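Local coordinates for aminoacyl-histidine dipeptidase (Vibrio alginolyticus, PDB 3MRU), which probably hydrolyses dipeptides, including Xaa-His dipeptides such as carnosine, as a zinc-dependent metallopeptidase of the M20C family, at residues 60-64 with 130-134; 225-229 with 295-299; 260-264 with 350-354. One frame throughout, in Å; residues are numbered along the deposited sequence.

Interaction 1: 60-64 with 130-134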
# COMPACT_ATOMS: atom_id res chain seq x y z
N PHE A 60 10.84 -2.40 -22.94
CA PHE A 60 11.66 -3.59 -22.68
C PHE A 60 12.94 -3.45 -23.48
O PHE A 60 12.88 -3.18 -24.68
CB PHE A 60 10.93 -4.86 -23.13
CG PHE A 60 9.56 -5.02 -22.55
CD1 PHE A 60 8.54 -4.11 -22.83
CD2 PHE A 60 9.26 -6.11 -21.75
CE1 PHE A 60 7.29 -4.26 -22.30
CE2 PHE A 60 8.00 -6.27 -21.22
CZ PHE A 60 7.02 -5.34 -21.49
N ILE A 61 14.08 -3.65 -22.85
CA ILE A 61 15.33 -3.40 -23.53
C ILE A 61 16.30 -4.53 -23.24
O ILE A 61 16.59 -4.82 -22.07
CB ILE A 61 15.92 -2.04 -23.10
CG1 ILE A 61 15.06 -0.90 -23.64
CG2 ILE A 61 17.35 -1.89 -23.59
CD1 ILE A 61 15.29 0.45 -22.97
N LYS A 62 16.78 -5.16 -24.30
CA LYS A 62 17.58 -6.37 -24.13
C LYS A 62 19.07 -6.15 -24.34
O LYS A 62 19.52 -5.69 -25.40
CB LYS A 62 17.04 -7.50 -25.02
CG LYS A 62 17.23 -8.89 -24.40
CD LYS A 62 16.87 -10.04 -25.34
CE LYS A 62 17.50 -11.36 -24.83
NZ LYS A 62 17.23 -12.58 -25.67
N LYS A 63 19.85 -6.47 -23.32
CA LYS A 63 21.28 -6.45 -23.44
C LYS A 63 21.86 -7.82 -23.13
O LYS A 63 21.61 -8.36 -22.05
CB LYS A 63 21.89 -5.41 -22.51
CG LYS A 63 23.41 -5.42 -22.51
CD LYS A 63 23.91 -4.22 -21.74
CE LYS A 63 25.40 -4.17 -21.70
NZ LYS A 63 25.77 -3.25 -20.61
N PRO A 64 22.63 -8.38 -24.08
CA PRO A 64 23.27 -9.68 -23.91
C PRO A 64 24.39 -9.61 -22.88
O PRO A 64 24.95 -8.54 -22.64
CB PRO A 64 23.85 -9.97 -25.29
CG PRO A 64 24.10 -8.62 -25.87
CD PRO A 64 22.96 -7.79 -25.39
N VAL A 130 23.26 0.89 -16.02
CA VAL A 130 23.68 -0.50 -16.30
C VAL A 130 23.66 -0.83 -17.80
O VAL A 130 24.60 -1.43 -18.31
CB VAL A 130 22.83 -1.57 -15.51
CG1 VAL A 130 23.09 -2.99 -16.01
CG2 VAL A 130 23.08 -1.48 -14.00
N LEU A 131 22.61 -0.43 -18.50
CA LEU A 131 22.57 -0.67 -19.93
C LEU A 131 23.78 -0.05 -20.63
O LEU A 131 24.45 -0.74 -21.41
CB LEU A 131 21.27 -0.14 -20.52
CG LEU A 131 20.02 -1.02 -20.35
CD1 LEU A 131 18.77 -0.24 -20.76
CD2 LEU A 131 20.16 -2.33 -21.13
N ALA A 132 24.07 1.22 -20.34
CA ALA A 132 25.20 1.93 -20.93
C ALA A 132 26.56 1.45 -20.43
O ALA A 132 27.53 1.46 -21.18
CB ALA A 132 25.07 3.41 -20.72
N SER A 133 26.64 1.03 -19.17
CA SER A 133 27.90 0.57 -18.56
C SER A 133 28.70 -0.43 -19.40
O SER A 133 28.13 -1.39 -19.92
CB SER A 133 27.65 -0.04 -17.19
OG SER A 133 28.87 -0.40 -16.59
N LYS A 134 30.01 -0.21 -19.51
CA LYS A 134 30.88 -1.13 -20.27
C LYS A 134 31.65 -2.14 -19.42
O LYS A 134 32.22 -3.11 -19.94
CB LYS A 134 31.75 -0.35 -21.27
CG LYS A 134 31.01 -0.04 -22.57
CD LYS A 134 31.71 1.09 -23.34
CE LYS A 134 30.85 1.57 -24.51
NZ LYS A 134 30.63 0.46 -25.50

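Interaction 2: 225-229 with 295-299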
# COMPACT_ATOMS: atom_id res chain seq x y z
N HIS A 225 -1.31 -5.65 12.59
CA HIS A 225 -0.72 -6.56 13.58
C HIS A 225 -0.78 -6.05 15.02
O HIS A 225 -0.85 -6.85 15.94
CB HIS A 225 0.76 -6.77 13.27
CG HIS A 225 1.53 -5.49 13.14
ND1 HIS A 225 1.91 -4.73 14.23
CD2 HIS A 225 1.95 -4.81 12.04
CE1 HIS A 225 2.55 -3.65 13.81
NE2 HIS A 225 2.59 -3.67 12.49
N THR A 226 -0.76 -4.73 15.19
CA THR A 226 -0.81 -4.14 16.53
C THR A 226 -2.14 -4.43 17.22
O THR A 226 -3.05 -4.99 16.61
CB THR A 226 -0.60 -2.61 16.47
OG1 THR A 226 0.17 -2.27 15.31
CG2 THR A 226 0.13 -2.13 17.72
N GLY A 227 -2.25 -4.05 18.48
CA GLY A 227 -3.47 -4.27 19.25
C GLY A 227 -4.60 -3.30 18.97
O GLY A 227 -5.66 -3.42 19.58
N ARG A 228 -4.39 -2.36 18.03
CA ARG A 228 -5.28 -1.20 17.86
C ARG A 228 -6.75 -1.56 17.74
O ARG A 228 -7.10 -2.52 17.06
CB ARG A 228 -4.86 -0.37 16.66
CG ARG A 228 -3.39 -0.05 16.61
CD ARG A 228 -3.03 1.40 17.04
NE ARG A 228 -1.58 1.61 16.96
CZ ARG A 228 -0.91 1.85 15.83
NH1 ARG A 228 -1.54 1.94 14.66
NH2 ARG A 228 0.41 2.00 15.86
N GLY A 229 -7.61 -0.81 18.41
CA GLY A 229 -9.02 -1.13 18.45
C GLY A 229 -9.73 -0.65 17.20
O GLY A 229 -9.24 0.23 16.52
N LEU A 295 -7.76 -2.70 26.47
CA LEU A 295 -6.88 -2.07 25.48
C LEU A 295 -5.94 -0.98 26.08
O LEU A 295 -5.15 -0.35 25.36
CB LEU A 295 -7.71 -1.49 24.32
CG LEU A 295 -8.75 -2.41 23.65
CD1 LEU A 295 -9.73 -1.60 22.82
CD2 LEU A 295 -8.07 -3.47 22.80
N GLY A 296 -6.03 -0.80 27.39
CA GLY A 296 -5.27 0.23 28.10
C GLY A 296 -3.78 0.30 27.80
O GLY A 296 -3.21 1.39 27.81
N LYS A 297 -3.15 -0.84 27.54
CA LYS A 297 -1.72 -0.86 27.26
C LYS A 297 -1.42 -0.12 25.93
O LYS A 297 -0.70 0.89 25.93
CB LYS A 297 -1.20 -2.31 27.24
CG LYS A 297 0.31 -2.46 27.47
CD LYS A 297 1.17 -1.93 26.29
CE LYS A 297 0.86 -2.65 24.97
NZ LYS A 297 1.87 -2.36 23.90
N ILE A 298 -1.99 -0.62 24.83
CA ILE A 298 -1.81 -0.04 23.48
C ILE A 298 -2.69 1.21 23.23
O ILE A 298 -2.26 2.15 22.54
CB ILE A 298 -1.97 -1.14 22.34
CG1 ILE A 298 -1.34 -0.67 21.01
CG2 ILE A 298 -3.43 -1.57 22.15
CD1 ILE A 298 0.18 -0.61 21.01
N GLU A 299 -3.89 1.23 23.81
CA GLU A 299 -4.84 2.30 23.56
C GLU A 299 -4.93 3.23 24.76
O GLU A 299 -5.70 2.99 25.70
CB GLU A 299 -6.21 1.72 23.22
CG GLU A 299 -6.28 0.92 21.90
CD GLU A 299 -6.32 1.79 20.64
OE1 GLU A 299 -6.41 1.23 19.52
OE2 GLU A 299 -6.28 3.04 20.75

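Interaction 3: 260-264 with 350-354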
# COMPACT_ATOMS: atom_id res chain seq x y z
N ASN A 260 -9.19 2.20 4.06
CA ASN A 260 -7.76 2.31 4.16
C ASN A 260 -7.21 2.42 5.56
O ASN A 260 -6.04 2.15 5.78
CB ASN A 260 -7.35 3.58 3.40
CG ASN A 260 -6.03 3.43 2.70
OD1 ASN A 260 -5.29 4.40 2.53
ND2 ASN A 260 -5.71 2.20 2.30
N ALA A 261 -8.05 2.84 6.50
CA ALA A 261 -7.61 3.21 7.85
C ALA A 261 -8.47 2.62 8.95
O ALA A 261 -9.70 2.72 8.93
CB ALA A 261 -7.60 4.73 8.00
N ILE A 262 -7.78 2.05 9.93
CA ILE A 262 -8.42 1.48 11.13
C ILE A 262 -9.28 2.54 11.81
O ILE A 262 -8.76 3.58 12.22
CB ILE A 262 -7.36 0.98 12.12
CG1 ILE A 262 -6.31 0.14 11.41
CG2 ILE A 262 -8.01 0.16 13.17
CD1 ILE A 262 -5.01 -0.07 12.18
N PRO A 263 -10.61 2.30 11.94
CA PRO A 263 -11.49 3.40 12.28
C PRO A 263 -11.29 3.79 13.73
O PRO A 263 -11.31 2.93 14.61
CB PRO A 263 -12.89 2.82 12.06
CG PRO A 263 -12.73 1.38 12.26
CD PRO A 263 -11.34 1.03 11.82
N ARG A 264 -11.06 5.08 13.98
CA ARG A 264 -10.76 5.53 15.33
C ARG A 264 -11.96 6.13 16.04
O ARG A 264 -12.02 6.13 17.26
CB ARG A 264 -9.62 6.52 15.31
CG ARG A 264 -10.00 7.85 14.77
CD ARG A 264 -8.84 8.79 14.85
NE ARG A 264 -7.65 8.23 14.23
CZ ARG A 264 -6.44 8.76 14.38
NH1 ARG A 264 -5.39 8.19 13.78
NH2 ARG A 264 -6.28 9.85 15.13
N LEU A 350 -8.26 -8.26 7.57
CA LEU A 350 -9.30 -7.40 7.07
C LEU A 350 -9.68 -6.33 8.09
O LEU A 350 -9.51 -6.50 9.30
CB LEU A 350 -10.53 -8.21 6.63
CG LEU A 350 -11.69 -8.51 7.57
CD1 LEU A 350 -12.92 -8.72 6.75
CD2 LEU A 350 -11.35 -9.74 8.34
N ASN A 351 -10.20 -5.23 7.58
CA ASN A 351 -10.52 -4.11 8.42
C ASN A 351 -11.92 -3.68 8.06
O ASN A 351 -12.15 -3.29 6.93
CB ASN A 351 -9.52 -2.98 8.14
CG ASN A 351 -9.87 -1.67 8.84
OD1 ASN A 351 -9.28 -0.64 8.54
ND2 ASN A 351 -10.82 -1.70 9.77
N VAL A 352 -12.86 -3.81 9.00
CA VAL A 352 -14.17 -3.20 8.86
C VAL A 352 -13.98 -1.72 9.19
O VAL A 352 -14.09 -1.30 10.36
CB VAL A 352 -15.23 -3.86 9.77
CG1 VAL A 352 -16.47 -2.99 9.86
CG2 VAL A 352 -15.57 -5.25 9.26
N GLY A 353 -13.69 -0.95 8.14
CA GLY A 353 -13.24 0.43 8.25
C GLY A 353 -14.29 1.54 8.24
O GLY A 353 -14.08 2.58 8.86
N VAL A 354 -15.40 1.34 7.52
CA VAL A 354 -16.40 2.41 7.35
C VAL A 354 -17.84 1.90 7.48
O VAL A 354 -18.24 0.93 6.81
CB VAL A 354 -16.27 3.16 5.97
CG1 VAL A 354 -17.06 4.44 6.00
CG2 VAL A 354 -14.84 3.47 5.65

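Interaction 1: 60-64 with 130-134
A lysine at the end of a strand can gather the last backbone carbonyls of a helix packed on the same sheet, and residues 60-64 illustrate the principle in an alpha/beta layer of the zinc-binding domain. Strand 59-63 belongs to a mixed six-stranded sheet, which also contains strand 75-80 with the zinc ligand His-80; helix 124-132 ends against its face. Along the strand, the Ile-61 side chain points toward the helix, and its CG2 lies 3.6 Å from CD1 of Leu-131. This apolar contact is buried: Ile-40 and Ala-44 of helix 36-46 also touch Ile-61, while the side chain of Leu-131 also touches Val-143 of the neighbouring strand 141-146. Lys-62 points away, as expected of the next residue in an extended strand. Lys-63 turns back toward the helix, and its CA lies 6.9 Å from that of Leu-131. Its side chain is fully extended, with every chi angle near trans, so the aliphatic part reaches past Leu-131, with CB of Lys-63 3.8 Å from CD2 of Leu-131, before the ammonium group arrives at the helix terminus. There the last turn exposes carbonyls that have no further helical amide ahead of them, and Ser-133 is the first residue to leave helical geometry. The positive charge thus meets the negative end of the helix dipole. Three carbonyls converge on one nitrogen: Lys-63 NZ donates to Leu-131 O at 2.9 Å, to Ser-133 O at 3.1 Å and, weakly, to Val-130 O at 3.2 Å.

Interaction 2: 225-229 with 295-299
A single carboxylate can tie separate loops together by accepting from their backbone amides, as here where the exit of helix 277-295 meets the approach to helix 231-242. Leu-295 directs its side chain toward residues 225-229, with CD2 4.0 Å from Gly-227 O and CD1 4.5 Å from Gly-229 CA. The chain then makes one more tight turn, closed by Glu-299 N bonding to Leu-295 O at 2.5 Å. Ile-298 lies over the facing loop: its CD1 is 3.6 Å from Thr-226 CG2 and its CG2 is 3.8 Å from Gly-227 C, a close fit against a residue without a side chain. Glu-299 supplies the polar link. Its OE1 accepts a nearly linear hydrogen bond from Gly-229 N at 2.6 Å, while OE2 accepts from the amide of Lys-216. The buried carboxylate thus ties its own loop to residues 225-229 through OE1 and to the chain at Lys-216 through OE2, in the ferredoxin-like beta-alpha-beta-beta-alpha-beta fold of the M20 dimerisation domain.

Interaction 3: 260-264 with 350-354
A classic beta bulge, with Gly-353 and Val-354 both facing Leu-365 of the adjoining strand, marks the place where the long strand 346-358 receives the short, weakly bonded strand 261-262. The latter pairs with strand 218-219, so a small two-stranded ribbon is laid against a strand of the large mixed sheet, and no hydrogen bond crosses between the two segments. Between these two segments the contact is one of close packing. Asn-351 points toward the ribbon: its OD1 lies 3.4 Å from Ala-261 C and equally 3.4 Å from Ile-262 N, but the angle is too poor for a bond, and Ile-262 is backbone-bonded to Gly-218 of strand 218-219. Ile-262 itself points away. Pro-263, which has no amide hydrogen to offer, turns its ring toward the long strand, with CD 3.5 Å from the side-chain ND2 of Asn-351 and CG 3.6 Å from the backbone Val-352 O. That carbonyl is also bound by the side chain of Asn-232, at the start of helix 231-242. The CA atoms of Pro-263 and Gly-353 approach to 5.3 Å, and the ring comes within 3.4 Å of the bulge where Pro-263 CB meets Gly-353 O.

The three contacts divide between two regions of the chain. Interaction 1 lies with the zinc-binding domain, its centre about 50 Å and 45 Å from those of interactions 2 and 3, which are neighbours on the other side of the chain's centre. These two share the surroundings of the start of helix 231-242 and touch directly, Gly-229 O lying 3.6 Å from Ile-262 CG2. Burial and polarity do not run in step. Interactions 1 and 3 are buried, yet the first relies on a charged group bonded to carbonyls and the third on packing without a bond. Interaction 2, partly exposed and made between loops, combines apolar contacts with one short carboxylate-to-amide bond.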